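Long-range contacts in putative polysaccharide deacetylase (PDB 5JP6), which probably removes acetyl groups from peptidoglycan as a zinc-dependent carbohydrate esterase of family 4 in a predatory bacterium: residues A[128-134]-A[342-347]; A[142-148]-A[193-197]; A[149-155]-A[359-365]. The protein carries 1 engineered substitution. One frame throughout, in Å; residues are numbered along the deposited sequence. Where two conformers were deposited one is given.

Contact 1: residues A[128-134]-A[342-347]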
loop_
_atom_site.group_PDB
_atom_site.type_symbol
_atom_site.label_atom_id
_atom_site.label_comp_id
_atom_site.label_asym_id
_atom_site.label_seq_id
_atom_site.Cartn_x
_atom_site.Cartn_y
_atom_site.Cartn_z
ATOM N N MET A 128 -12.994 -18.722 1.330
ATOM C CA MET A 128 -13.490 -17.636 0.497
ATOM C C MET A 128 -14.230 -18.129 -0.701
ATOM O O MET A 128 -13.751 -18.999 -1.406
ATOM C CB MET A 128 -12.347 -16.793 0.019
ATOM C CG MET A 128 -11.716 -16.072 1.171
ATOM S SD MET A 128 -10.130 -15.473 0.655
ATOM C CE MET A 128 -10.570 -13.771 0.459
ATOM N N SER A 129 -15.401 -17.519 -0.961
ATOM C CA SER A 129 -16.165 -17.900 -2.158
ATOM C C SER A 129 -15.526 -17.380 -3.417
ATOM O O SER A 129 -15.704 -17.968 -4.491
ATOM C CB SER A 129 -17.637 -17.507 -2.058
ATOM O OG SER A 129 -17.783 -16.125 -2.200
ATOM N N VAL A 130 -14.753 -16.296 -3.284
ATOM C CA VAL A 130 -14.018 -15.692 -4.412
ATOM C C VAL A 130 -12.548 -15.569 -4.060
ATOM O O VAL A 130 -12.106 -14.531 -3.605
ATOM C CB VAL A 130 -14.593 -14.326 -4.850
ATOM C CG1 VAL A 130 -13.908 -13.883 -6.118
ATOM C CG2 VAL A 130 -16.099 -14.422 -5.078
ATOM N N PRO A 131 -11.829 -16.671 -4.159
ATOM C CA PRO A 131 -10.450 -16.626 -3.699
ATOM C C PRO A 131 -9.582 -15.741 -4.586
ATOM O O PRO A 131 -9.909 -15.510 -5.739
ATOM C CB PRO A 131 -10.009 -18.098 -3.749
ATOM C CG PRO A 131 -10.896 -18.715 -4.776
ATOM C CD PRO A 131 -12.219 -18.011 -4.616
ATOM N N GLY A 132 -8.512 -15.221 -4.000
ATOM C CA GLY A 132 -7.491 -14.512 -4.700
ATOM C C GLY A 132 -6.144 -15.166 -4.490
ATOM O O GLY A 132 -6.076 -16.239 -3.935
ATOM N N HIS A 133 -5.098 -14.557 -5.024
ATOM C CA HIS A 133 -3.750 -15.027 -4.845
ATOM C C HIS A 133 -2.809 -13.888 -5.156
ATOM O O HIS A 133 -2.779 -13.402 -6.291
ATOM C CB HIS A 133 -3.405 -16.190 -5.759
ATOM C CG HIS A 133 -2.373 -17.083 -5.187
ATOM N ND1 HIS A 133 -1.142 -16.625 -4.783
ATOM C CD2 HIS A 133 -2.389 -18.411 -4.941
ATOM C CE1 HIS A 133 -0.449 -17.634 -4.288
ATOM N NE2 HIS A 133 -1.185 -18.733 -4.378
ATOM N N ALA A 134 -2.009 -13.511 -4.167
ATOM C CA ALA A 134 -1.116 -12.390 -4.351
ATOM C C ALA A 134 0.125 -12.712 -5.155
ATOM O O ALA A 134 0.814 -11.798 -5.570
ATOM C CB ALA A 134 -0.690 -11.824 -3.023
ATOM N N ALA A 342 -4.164 -7.860 -1.409
ATOM C CA ALA A 342 -4.236 -8.499 -2.743
ATOM C C ALA A 342 -5.041 -9.820 -2.630
ATOM O O ALA A 342 -5.869 -10.134 -3.514
ATOM C CB ALA A 342 -2.846 -8.722 -3.327
ATOM N N GLU A 343 -4.834 -10.597 -1.547
ATOM C CA GLU A 343 -5.516 -11.866 -1.412
ATOM C C GLU A 343 -7.034 -11.706 -1.348
ATOM O O GLU A 343 -7.754 -12.585 -1.803
ATOM C CB GLU A 343 -5.050 -12.601 -0.140
ATOM C CG GLU A 343 -3.589 -13.021 -0.137
ATOM C CD GLU A 343 -3.320 -14.276 -0.947
ATOM O OE1 GLU A 343 -4.222 -15.130 -1.163
ATOM O OE2 GLU A 343 -2.135 -14.456 -1.352
ATOM N N ILE A 344 -7.505 -10.616 -0.721
ATOM C CA ILE A 344 -8.945 -10.413 -0.553
ATOM C C ILE A 344 -9.579 -9.536 -1.634
ATOM O O ILE A 344 -10.798 -9.346 -1.626
ATOM C CB ILE A 344 -9.307 -9.838 0.831
ATOM C CG1 ILE A 344 -8.770 -8.410 1.028
ATOM C CG2 ILE A 344 -8.817 -10.785 1.931
ATOM C CD1 ILE A 344 -9.687 -7.540 1.840
ATOM N N MET A 345 -8.776 -9.058 -2.592
ATOM C CA MET A 345 -9.309 -8.041 -3.493
ATOM C C MET A 345 -10.469 -8.556 -4.371
ATOM O O MET A 345 -11.512 -7.880 -4.480
ATOM C CB MET A 345 -8.202 -7.378 -4.303
ATOM C CG MET A 345 -8.651 -6.126 -5.068
ATOM S SD MET A 345 -9.403 -4.835 -4.026
ATOM C CE MET A 345 -8.149 -4.568 -2.780
ATOM N N PRO A 346 -10.324 -9.758 -4.987
ATOM C CA PRO A 346 -11.496 -10.222 -5.761
ATOM C C PRO A 346 -12.771 -10.353 -4.923
ATOM O O PRO A 346 -13.849 -9.953 -5.353
ATOM C CB PRO A 346 -11.031 -11.581 -6.294
ATOM C CG PRO A 346 -9.540 -11.440 -6.383
ATOM C CD PRO A 346 -9.132 -10.625 -5.182
ATOM N N GLN A 347 -12.616 -10.837 -3.703
ATOM C CA GLN A 347 -13.734 -11.042 -2.822
ATOM C C GLN A 347 -14.358 -9.666 -2.416
ATOM O O GLN A 347 -15.597 -9.480 -2.366
ATOM C CB GLN A 347 -13.298 -11.826 -1.602
ATOM C CG GLN A 347 -14.470 -12.202 -0.707
ATOM C CD GLN A 347 -15.175 -13.484 -1.157
ATOM O OE1 GLN A 347 -14.562 -14.518 -1.177
ATOM N NE2 GLN A 347 -16.418 -13.395 -1.579
HETATM O O HOH W 1 -10.394 -12.539 -2.924
HETATM O O HOH W 2 -7.700 -15.251 -1.168
HETATM O O HOH W 3 -5.878 -11.903 -5.683
#
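Val130 lays CG1 against CB of Pro346 at 3.7 Å, where the loop 128-134 meets helix 339-354. The terminal methyl of Met128, swung round by a bend at chi3 (104°), reaches CG2 of Ile344, and towards the other end of the contact the CB atoms of Ala134 and Ala342 meet at 3.8 Å. Between them Gly132 passes close over the helix, its CA 3.5 Å from Glu343 O in a CA-H...O contact. Three waters bridge the backbones; water 1 joins Val130 O, Glu343 O and Gln347 N. Polar side chains close both ends. Gln347, bent at chi2 (84°), accepts a bond from Val130 N through OE1 at 2.8 Å, the donor standing above the carbonyl plane, and gives one in its amide plane from NE2 to Ser129 OG at 3.1 Å. Using both amide atoms fixes the flip of the group. At the far end Ala134 N donates a hydrogen bond to Glu343 OE2 at 3.0 Å, from above the carboxylate plane. Arg339 and Arg125 form salt bridges to this carboxylate, probably favouring its charged form. The linker that follows the N-terminal helices is thereby laid along a helix that precedes the last strand of the NodB-type deacetylase fold.

Contact 2: residues A[142-148]-A[193-197]; sequences NSFRFPD and EVNAK
Asn195 lies with its side-chain amide stacked on the guanidinium of Arg145: ND2 sits over the centre of the cation, and the two planes are 19° apart. The same nitrogen spends both protons across the contact, one on Phe146 O at 2.8 Å and the other on Asp148 OD1 at 3.0 Å. Both acceptors lie in the amide plane, and both bonds are nearly straight, which sets the rotation of the amide. Asp148 OD1 is met from above its carboxylate plane and also takes water 7, shared with Asn195 OD1, and water 6, which leads to Lys197 NZ.

Asn195 owes this position to its place in the chain. Its positive phi marks it as the C' residue of a Schellman motif that ends helix 183-193, and the turn towards strand 199-202 that follows carries its side chain out to the loop 142-148. Just before it, Val194 O accepts a bond from Phe146 N at 2.8 Å.

Val194 is the apolar counterpart. Its CG1 stands over one face of the Phe144 ring, 3.8 Å from the centroid in a CH-pi contact, and touches CB of Asn142, while CG2 packs beside CD2 of Phe146 at 3.8 Å. Phe144 holds its ring there with CG between the backbone N and the carbonyl carbon (chi1 65°), and Tyr353 of helix 339-354 stacks on that ring. Beyond it, water 4 bridges Asn142 ND2 and Glu193 OE1; ND2 also bonds Pro346 O, and Glu193 OE1 bonds Ser140 OG.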
loop_
_atom_site.group_PDB
_atom_site.type_symbol
_atom_site.label_atom_id
_atom_site.label_comp_id
_atom_site.label_asym_id
_atom_site.label_seq_id
_atom_site.Cartn_x
_atom_site.Cartn_y
_atom_site.Cartn_z
ATOM N N ASN A 142 -14.963 -13.973 -10.487
ATOM C CA ASN A 142 -15.770 -12.773 -10.790
ATOM C C ASN A 142 -16.038 -12.651 -12.257
ATOM O O ASN A 142 -15.103 -12.594 -13.038
ATOM C CB ASN A 142 -15.093 -11.492 -10.288
ATOM C CG ASN A 142 -15.158 -11.329 -8.802
ATOM O OD1 ASN A 142 -16.028 -11.906 -8.148
ATOM N ND2 ASN A 142 -14.257 -10.432 -8.237
ATOM N N SER A 143 -17.309 -12.568 -12.620
ATOM C CA SER A 143 -17.708 -12.353 -14.032
ATOM C C SER A 143 -18.845 -11.351 -14.060
ATOM O O SER A 143 -19.915 -11.592 -14.612
ATOM C CB SER A 143 -18.132 -13.643 -14.689
ATOM O OG SER A 143 -18.949 -14.291 -13.784
ATOM N N PHE A 144 -18.583 -10.217 -13.463
ATOM C CA PHE A 144 -19.443 -9.030 -13.544
ATOM C C PHE A 144 -18.551 -7.874 -13.947
ATOM O O PHE A 144 -17.325 -7.990 -13.902
ATOM C CB PHE A 144 -20.181 -8.721 -12.225
ATOM C CG PHE A 144 -19.284 -8.336 -11.091
ATOM C CD1 PHE A 144 -18.740 -9.310 -10.231
ATOM C CD2 PHE A 144 -18.927 -7.009 -10.909
ATOM C CE1 PHE A 144 -17.864 -8.944 -9.220
ATOM C CE2 PHE A 144 -18.099 -6.637 -9.870
ATOM C CZ PHE A 144 -17.572 -7.582 -9.020
ATOM N N ARG A 145 -19.169 -6.754 -14.260
ATOM C CA ARG A 145 -18.435 -5.590 -14.706
ATOM C C ARG A 145 -19.028 -4.346 -14.043
ATOM O O ARG A 145 -20.226 -4.080 -14.216
ATOM C CB ARG A 145 -18.545 -5.486 -16.221
ATOM C CG ARG A 145 -17.857 -4.311 -16.867
ATOM C CD ARG A 145 -18.089 -4.349 -18.374
ATOM N NE ARG A 145 -17.344 -3.311 -19.081
ATOM C CZ ARG A 145 -17.723 -2.033 -19.178
ATOM N NH1 ARG A 145 -18.844 -1.607 -18.598
ATOM N NH2 ARG A 145 -16.965 -1.163 -19.851
ATOM N N PHE A 146 -18.236 -3.604 -13.282
ATOM C CA PHE A 146 -18.658 -2.297 -12.806
ATOM C C PHE A 146 -18.751 -1.384 -14.071
ATOM O O PHE A 146 -17.904 -1.456 -14.976
ATOM C CB PHE A 146 -17.631 -1.678 -11.813
ATOM C CG PHE A 146 -17.611 -2.312 -10.435
ATOM C CD1 PHE A 146 -18.674 -2.107 -9.547
ATOM C CD2 PHE A 146 -16.520 -3.083 -9.988
ATOM C CE1 PHE A 146 -18.643 -2.644 -8.278
ATOM C CE2 PHE A 146 -16.533 -3.625 -8.703
ATOM C CZ PHE A 146 -17.584 -3.409 -7.868
ATOM N N PRO A 147 -19.763 -0.503 -14.121
ATOM C CA PRO A 147 -19.779 0.495 -15.204
ATOM C C PRO A 147 -18.621 1.447 -15.122
ATOM O O PRO A 147 -18.091 1.709 -14.038
ATOM C CB PRO A 147 -21.100 1.256 -14.981
ATOM C CG PRO A 147 -21.490 1.000 -13.564
ATOM C CD PRO A 147 -20.814 -0.268 -13.101
ATOM N N ASP A 148 -18.201 1.993 -16.264
ATOM C CA ASP A 148 -17.290 3.115 -16.193
ATOM C C ASP A 148 -17.893 4.256 -15.364
ATOM O O ASP A 148 -19.085 4.594 -15.487
ATOM C CB ASP A 148 -17.009 3.676 -17.591
ATOM C CG ASP A 148 -16.236 2.716 -18.498
ATOM O OD1 ASP A 148 -15.481 1.851 -18.012
ATOM O OD2 ASP A 148 -16.406 2.856 -19.736
ATOM N N GLU A 193 -10.467 -7.453 -14.059
ATOM C CA GLU A 193 -11.509 -8.472 -14.281
ATOM C C GLU A 193 -12.919 -7.905 -14.196
ATOM O O GLU A 193 -13.846 -8.443 -14.841
ATOM C CB GLU A 193 -11.459 -9.586 -13.163
ATOM C CG GLU A 193 -10.378 -10.528 -13.317
ATOM C CD GLU A 193 -10.261 -11.509 -12.152
ATOM O OE1 GLU A 193 -10.687 -11.329 -10.938
ATOM O OE2 GLU A 193 -9.626 -12.458 -12.480
ATOM N N VAL A 194 -13.080 -6.874 -13.359
ATOM C CA VAL A 194 -14.398 -6.300 -13.102
ATOM C C VAL A 194 -14.516 -4.837 -13.584
ATOM O O VAL A 194 -15.460 -4.118 -13.218
ATOM C CB VAL A 194 -14.781 -6.452 -11.612
ATOM C CG1 VAL A 194 -14.836 -7.922 -11.227
ATOM C CG2 VAL A 194 -13.836 -5.655 -10.699
ATOM N N ASN A 195 -13.551 -4.398 -14.391
ATOM C CA ASN A 195 -13.554 -3.035 -14.971
ATOM C C ASN A 195 -13.480 -1.943 -13.924
ATOM O O ASN A 195 -13.971 -0.865 -14.156
ATOM C CB ASN A 195 -14.752 -2.823 -15.883
ATOM C CG ASN A 195 -14.676 -1.548 -16.678
ATOM O OD1 ASN A 195 -13.642 -1.246 -17.273
ATOM N ND2 ASN A 195 -15.758 -0.771 -16.682
ATOM N N ALA A 196 -12.846 -2.228 -12.786
ATOM C CA ALA A 196 -12.651 -1.221 -11.757
ATOM C C ALA A 196 -11.363 -0.456 -11.989
ATOM O O ALA A 196 -10.329 -1.052 -12.310
ATOM C CB ALA A 196 -12.624 -1.829 -10.364
ATOM N N LYS A 197 -11.420 0.861 -11.788
ATOM C CA LYS A 197 -10.216 1.693 -11.845
ATOM C C LYS A 197 -9.947 2.177 -10.430
ATOM O O LYS A 197 -10.853 2.258 -9.611
ATOM C CB LYS A 197 -10.424 2.875 -12.790
ATOM C CG LYS A 197 -10.778 2.463 -14.206
ATOM C CD LYS A 197 -9.661 1.682 -14.872
ATOM C CE LYS A 197 -9.989 1.384 -16.339
ATOM N NZ LYS A 197 -11.222 0.531 -16.505
HETATM O O HOH W 4 -11.777 -9.398 -9.268
HETATM O O HOH W 5 -15.475 1.214 -13.518
HETATM O O HOH W 6 -13.421 2.415 -16.267
HETATM O O HOH W 7 -13.706 0.279 -19.574
#

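Contact 3: residues A[149-155]-A[359-365]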
loop_
_atom_site.group_PDB
_atom_site.type_symbol
_atom_site.label_atom_id
_atom_site.label_comp_id
_atom_site.label_asym_id
_atom_site.label_seq_id
_atom_site.Cartn_x
_atom_site.Cartn_y
_atom_site.Cartn_z
ATOM N N ASN A 149 -17.052 4.823 -14.515
ATOM C CA ASN A 149 -17.426 5.959 -13.691
ATOM C C ASN A 149 -16.201 6.743 -13.279
ATOM O O ASN A 149 -15.640 6.526 -12.228
ATOM C CB ASN A 149 -18.178 5.467 -12.456
ATOM C CG ASN A 149 -18.977 6.569 -11.786
ATOM O OD1 ASN A 149 -18.681 7.775 -11.927
ATOM N ND2 ASN A 149 -19.985 6.159 -11.039
ATOM N N THR A 150 -15.788 7.640 -14.169
ATOM C CA THR A 150 -14.668 8.528 -13.951
ATOM C C THR A 150 -15.209 9.933 -13.783
ATOM O O THR A 150 -15.916 10.436 -14.644
ATOM C CB THR A 150 -13.646 8.427 -15.116
ATOM O OG1 THR A 150 -13.107 7.059 -15.128
ATOM C CG2 THR A 150 -12.537 9.422 -14.963
ATOM N N GLN A 151 -14.805 10.575 -12.678
ATOM C CA GLN A 151 -15.286 11.876 -12.299
ATOM C C GLN A 151 -14.097 12.826 -12.201
ATOM O O GLN A 151 -13.104 12.556 -11.521
ATOM C CB GLN A 151 -16.056 11.796 -11.002
ATOM C CG GLN A 151 -17.352 10.997 -11.139
ATOM C CD GLN A 151 -18.131 10.887 -9.851
ATOM O OE1 GLN A 151 -18.131 11.784 -9.022
ATOM N NE2 GLN A 151 -18.809 9.790 -9.694
ATOM N N LYS A 152 -14.234 13.973 -12.859
ATOM C CA LYS A 152 -13.174 14.952 -12.947
ATOM C C LYS A 152 -13.269 15.931 -11.779
ATOM O O LYS A 152 -14.372 16.353 -11.386
ATOM C CB LYS A 152 -13.246 15.732 -14.252
ATOM C CG LYS A 152 -13.010 14.892 -15.492
ATOM C CD LYS A 152 -13.271 15.727 -16.742
ATOM C CE LYS A 152 -13.177 14.884 -17.986
ATOM N NZ LYS A 152 -13.516 15.716 -19.170
ATOM N N ARG A 153 -12.099 16.357 -11.308
ATOM C CA ARG A 153 -11.984 17.360 -10.240
ATOM C C ARG A 153 -10.956 18.395 -10.674
ATOM O O ARG A 153 -9.921 18.054 -11.193
ATOM C CB ARG A 153 -11.545 16.736 -8.926
ATOM C CG ARG A 153 -12.465 15.672 -8.394
ATOM C CD ARG A 153 -13.789 16.242 -7.923
ATOM N NE ARG A 153 -14.705 15.202 -7.464
ATOM C CZ ARG A 153 -15.665 14.648 -8.194
ATOM N NH1 ARG A 153 -15.858 14.983 -9.469
ATOM N NH2 ARG A 153 -16.429 13.709 -7.644
ATOM N N ASP A 154 -11.275 19.661 -10.503
ATOM C CA ASP A 154 -10.341 20.741 -10.840
ATOM C C ASP A 154 -9.290 20.817 -9.738
ATOM O O ASP A 154 -9.572 21.164 -8.578
ATOM C CB ASP A 154 -11.112 22.059 -11.001
ATOM C CG ASP A 154 -10.215 23.291 -11.329
ATOM O OD1 ASP A 154 -9.026 23.140 -11.499
ATOM O OD2 ASP A 154 -10.807 24.309 -11.338
ATOM N N MET A 155 -8.053 20.552 -10.147
ATOM C CA MET A 155 -6.942 20.568 -9.241
ATOM C C MET A 155 -5.988 21.751 -9.479
ATOM O O MET A 155 -4.956 21.859 -8.854
ATOM C CB MET A 155 -6.283 19.172 -9.230
ATOM C CG MET A 155 -7.346 18.078 -8.688
ATOM S SD MET A 155 -6.584 16.633 -8.662
ATOM C CE MET A 155 -7.948 15.564 -8.793
ATOM N N VAL A 359 -17.675 1.654 -8.220
ATOM C CA VAL A 359 -16.340 2.138 -8.090
ATOM C C VAL A 359 -16.102 3.358 -8.981
ATOM O O VAL A 359 -16.401 3.327 -10.174
ATOM C CB VAL A 359 -15.300 1.043 -8.394
ATOM C CG1 VAL A 359 -13.876 1.620 -8.393
ATOM C CG2 VAL A 359 -15.412 -0.091 -7.375
ATOM N N VAL A 360 -15.592 4.430 -8.383
ATOM C CA VAL A 360 -15.354 5.698 -9.081
ATOM C C VAL A 360 -13.874 5.998 -9.142
ATOM O O VAL A 360 -13.171 5.879 -8.140
ATOM C CB VAL A 360 -16.043 6.858 -8.333
ATOM C CG1 VAL A 360 -15.660 8.204 -8.896
ATOM C CG2 VAL A 360 -17.556 6.660 -8.379
ATOM N N LEU A 361 -13.428 6.475 -10.304
ATOM C CA LEU A 361 -12.090 7.005 -10.441
ATOM C C LEU A 361 -12.149 8.528 -10.412
ATOM O O LEU A 361 -12.943 9.120 -11.142
ATOM C CB LEU A 361 -11.463 6.575 -11.767
ATOM C CG LEU A 361 -10.018 6.982 -11.996
ATOM C CD1 LEU A 361 -9.098 6.340 -11.010
ATOM C CD2 LEU A 361 -9.633 6.655 -13.442
ATOM N N LEU A 362 -11.331 9.157 -9.563
ATOM C CA LEU A 362 -11.230 10.624 -9.576
ATOM C C LEU A 362 -9.967 10.971 -10.364
ATOM O O LEU A 362 -8.912 10.342 -10.170
ATOM C CB LEU A 362 -11.131 11.195 -8.152
ATOM C CG LEU A 362 -12.309 10.884 -7.237
ATOM C CD1 LEU A 362 -12.029 11.406 -5.830
ATOM C CD2 LEU A 362 -13.600 11.456 -7.797
ATOM N N THR A 363 -10.075 11.976 -11.216
ATOM C CA THR A 363 -8.991 12.370 -12.076
ATOM C C THR A 363 -9.021 13.885 -12.271
ATOM O O THR A 363 -10.048 14.532 -12.045
ATOM C CB THR A 363 -9.068 11.612 -13.423
ATOM O OG1 THR A 363 -7.789 11.655 -14.051
ATOM C CG2 THR A 363 -10.162 12.207 -14.312
ATOM N N ALA A 364 -7.899 14.438 -12.679
ATOM C CA ALA A 364 -7.841 15.883 -12.971
ATOM C C ALA A 364 -8.760 16.283 -14.127
ATOM O O ALA A 364 -8.885 15.558 -15.121
ATOM C CB ALA A 364 -6.426 16.315 -13.277
ATOM N N ALA A 365 -9.390 17.445 -14.000
ATOM C CA ALA A 365 -10.198 17.985 -15.104
ATOM C C ALA A 365 -9.356 18.302 -16.357
ATOM O O ALA A 365 -9.826 18.119 -17.491
ATOM C CB ALA A 365 -10.947 19.221 -14.638
#
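Thr150 to Arg153 pair in parallel register with Leu361 to Ala364 through alternating backbone hydrogen bonds, five in all, from Leu361 N to Asn149 O at one end to Ala365 N to Arg153 O at the other, the short strand axes crossing at -37°. CA-H...O contacts run between them, as from Thr150 CA to Leu361 O.

On one face, Thr150 lies beside Leu361, with OG1 3.8 Å from Leu361 CB, and its CG2 meets CG2 of Thr363 at 3.7 Å. That methyl is turned away from the backbone N (chi1 of OG1 -63°), which sends it across to Thr363, two residues past its bridge partner Leu361. Lys152 follows on this face, its CG against Thr363 CG2 and its CB against CA of Ala365, before the extended chain leads away.

Strand 358-364 also pairs with strand 170-176, so strand 150-153 is added to the flank of the parallel sheet of this NodB-type domain. Glu170 of that neighbouring strand binds the amide nitrogens of Asn149 and Gln151.

Gln151 points to the other face, with Leu362, and links Asn149 to Arg153 through its amide. Its NE2 donates to Asn149 OD1 at 3.0 Å and almost straight, and Arg153 NH2 donates to Gln151 OE1 at 2.9 Å, in the guanidinium plane. Val360 and Leu362 pack against residues 149-153 with their methyls: both those of Val360 lie 3.6 Å from Gln151 NE2, whose side chain crosses that of Val360 at about a right angle, and Leu362 CD2 sits over one face of the guanidinium, 3.6 Å from Arg153 NH2. Arg153, bent at chi2 (-69°), folds back so that NH1 reaches Lys152 O, while NH2 also bonds Gly164 O.

How the contacts relate
Contact 1 is buried, whereas contacts 2 and 3 are only partly so. The first segments all belong to one run of chain, residues 128-155, which passes from helix 339-354 over the end of helix 183-193 to the sheet. Contacts 1 and 3 use consecutive elements, helix 339-354 and strand 358-364, yet stay about 8 Å apart at their nearest atoms. Contact 2 touches both: Val130 CG1 packs on Asn142 OD1, and Phe146 packs on Val359. The chemistry follows the place. Waters and side-chain bonds join loop to helix in contact 1, an asparagine side chain supplies two of the three direct hydrogen bonds in contact 2, and regular backbone pairing joins the two strands of contact 3.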